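Local coordinates for protein heme oxygenase 1 (Synechocystis sp., PDB 1WE1) that binds heme and probably opens its ring with oxygen to give biliverdin, carbon monoxide and iron, a key step toward the pigments of the photosynthetic antennae, at residues A[45-50]-A[91-96]. Residues are numbered along the deposited sequence; the frame is centred on the assembly and turned at random.
Sequences NLYFVY and NWRQEV
Tyr47 and Trp92 meet in a T-shaped stack: the six-membered ring of the indole turns its edge to the phenol face, displaced toward the hydroxyl end, with planes at 87° and centroids 5.6 Å apart. The touching edge is Trp92 CZ3 and CH2, and CZ3 comes within 3.9 Å of Tyr47 CZ. Tyr47 reaches this far because its CG lies anti to the backbone N (chi1 169°), which throws the ring off helix 36-59 toward the short helix 92-95. A tyrosine suits the place: its ring packs on tryptophan and Leu84, while its hydroxyl, 3.8 Å from Trp92 CH2 and near the indole plane, hydrogen-bonds Glu81. The broad indole offers a C-H edge to Tyr47 and a face to Arg93, whose long, flexible chain folds back with CD 3.1 Å above the ring plane toward the rim and the guanidinium turning a face to CZ2. One turn on from Trp92, the branched Val96 sets two methyls against the flat end of Phe48, CG1 4.1 Å from CZ of that phenylalanine and CG2 near CE1. Tyr47 CD2 lies over the centre of one face of Phe48, joining the two pairs. An alanine in place of Tyr47 would probably open a gap beside the Trp92 edge and leave Glu81 without its phenol partner. Away from the heme site, dispersion and ring electrostatics thus join helix 92-95 to helix 36-59, while the Tyr47 hydroxyl ties helix 36-59 to helix 77-88, on which Trp92 also packs.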
# COMPACT_ATOMS: atom_id res chain seq x y z
N ASN A 45 -4.59 -8.99 -1.65
CA ASN A 45 -5.44 -7.85 -1.34
C ASN A 45 -4.94 -6.54 -1.99
O ASN A 45 -5.68 -5.90 -2.74
CB ASN A 45 -5.56 -7.66 0.17
CG ASN A 45 -6.59 -8.60 0.78
OD1 ASN A 45 -7.53 -9.06 0.12
ND2 ASN A 45 -6.43 -8.87 2.07
N LEU A 46 -3.69 -6.16 -1.73
CA LEU A 46 -3.16 -4.94 -2.32
C LEU A 46 -3.36 -4.97 -3.83
O LEU A 46 -3.63 -3.95 -4.45
CB LEU A 46 -1.68 -4.77 -1.99
CG LEU A 46 -1.44 -4.64 -0.49
CD1 LEU A 46 0.03 -4.39 -0.22
CD2 LEU A 46 -2.28 -3.49 0.04
N TYR A 47 -3.24 -6.15 -4.41
CA TYR A 47 -3.43 -6.30 -5.84
C TYR A 47 -4.78 -5.70 -6.26
O TYR A 47 -4.86 -4.96 -7.24
CB TYR A 47 -3.38 -7.78 -6.22
CG TYR A 47 -3.83 -8.06 -7.63
CD1 TYR A 47 -3.09 -7.64 -8.72
CD2 TYR A 47 -5.04 -8.71 -7.87
CE1 TYR A 47 -3.54 -7.84 -10.02
CE2 TYR A 47 -5.50 -8.92 -9.16
CZ TYR A 47 -4.75 -8.48 -10.23
OH TYR A 47 -5.23 -8.68 -11.51
N PHE A 48 -5.85 -6.00 -5.52
CA PHE A 48 -7.17 -5.47 -5.85
C PHE A 48 -7.31 -3.99 -5.53
O PHE A 48 -7.95 -3.24 -6.27
CB PHE A 48 -8.27 -6.26 -5.12
CG PHE A 48 -8.30 -7.72 -5.49
CD1 PHE A 48 -7.76 -8.68 -4.65
CD2 PHE A 48 -8.85 -8.13 -6.71
CE1 PHE A 48 -7.75 -10.03 -5.01
CE2 PHE A 48 -8.84 -9.48 -7.09
CZ PHE A 48 -8.29 -10.43 -6.23
N VAL A 49 -6.72 -3.56 -4.43
CA VAL A 49 -6.81 -2.17 -4.05
C VAL A 49 -6.11 -1.29 -5.07
O VAL A 49 -6.67 -0.28 -5.50
CB VAL A 49 -6.18 -1.92 -2.68
CG1 VAL A 49 -6.26 -0.43 -2.34
CG2 VAL A 49 -6.90 -2.77 -1.62
N TYR A 50 -4.90 -1.66 -5.47
CA TYR A 50 -4.18 -0.86 -6.46
C TYR A 50 -4.88 -0.90 -7.79
O TYR A 50 -4.90 0.09 -8.50
CB TYR A 50 -2.74 -1.35 -6.62
CG TYR A 50 -1.83 -0.85 -5.54
CD1 TYR A 50 -1.17 0.39 -5.66
CD2 TYR A 50 -1.62 -1.59 -4.37
CE1 TYR A 50 -0.32 0.85 -4.65
CE2 TYR A 50 -0.78 -1.13 -3.36
CZ TYR A 50 -0.13 0.08 -3.50
OH TYR A 50 0.72 0.50 -2.51
N ASN A 91 -1.24 -20.51 -12.30
CA ASN A 91 -2.69 -20.46 -12.19
C ASN A 91 -3.14 -19.39 -11.18
O ASN A 91 -4.25 -19.48 -10.65
CB ASN A 91 -3.26 -21.82 -11.76
CG ASN A 91 -2.88 -22.96 -12.70
OD1 ASN A 91 -2.78 -22.78 -13.91
ND2 ASN A 91 -2.69 -24.14 -12.13
N TRP A 92 -2.30 -18.39 -10.92
CA TRP A 92 -2.66 -17.36 -9.93
C TRP A 92 -3.99 -16.65 -10.13
O TRP A 92 -4.64 -16.32 -9.15
CB TRP A 92 -1.54 -16.31 -9.75
CG TRP A 92 -1.33 -15.35 -10.90
CD1 TRP A 92 -0.50 -15.51 -11.97
CD2 TRP A 92 -1.96 -14.07 -11.07
NE1 TRP A 92 -0.57 -14.41 -12.79
CE2 TRP A 92 -1.46 -13.51 -12.27
CE3 TRP A 92 -2.91 -13.34 -10.33
CZ2 TRP A 92 -1.86 -12.25 -12.76
CZ3 TRP A 92 -3.31 -12.08 -10.82
CH2 TRP A 92 -2.79 -11.56 -12.02
N ARG A 93 -4.40 -16.41 -11.37
CA ARG A 93 -5.68 -15.73 -11.61
C ARG A 93 -6.78 -16.52 -10.92
O ARG A 93 -7.76 -15.95 -10.45
CB ARG A 93 -6.01 -15.66 -13.11
CG ARG A 93 -5.65 -14.39 -13.88
CD ARG A 93 -4.15 -14.15 -13.94
NE ARG A 93 -3.70 -13.37 -15.11
CZ ARG A 93 -4.08 -12.13 -15.42
NH1 ARG A 93 -4.95 -11.47 -14.67
NH2 ARG A 93 -3.56 -11.52 -16.46
N GLN A 94 -6.59 -17.83 -10.84
CA GLN A 94 -7.59 -18.72 -10.24
C GLN A 94 -7.44 -18.96 -8.74
O GLN A 94 -8.39 -19.38 -8.09
CB GLN A 94 -7.59 -20.07 -10.96
CG GLN A 94 -7.31 -20.00 -12.47
CD GLN A 94 -7.36 -21.38 -13.14
OE1 GLN A 94 -6.81 -21.58 -14.23
NE2 GLN A 94 -8.04 -22.34 -12.50
N GLU A 95 -6.26 -18.71 -8.19
CA GLU A 95 -6.03 -18.93 -6.77
C GLU A 95 -6.12 -17.69 -5.89
O GLU A 95 -6.42 -17.78 -4.69
CB GLU A 95 -4.65 -19.57 -6.55
CG GLU A 95 -4.68 -21.07 -6.30
CD GLU A 95 -5.20 -21.85 -7.48
OE1 GLU A 95 -4.56 -21.79 -8.56
OE2 GLU A 95 -6.24 -22.53 -7.35
N VAL A 96 -5.86 -16.53 -6.48
CA VAL A 96 -5.88 -15.29 -5.72
C VAL A 96 -7.29 -14.92 -5.29
O VAL A 96 -8.25 -15.09 -6.04
CB VAL A 96 -5.26 -14.11 -6.54
CG1 VAL A 96 -6.22 -13.65 -7.64
CG2 VAL A 96 -4.91 -12.96 -5.59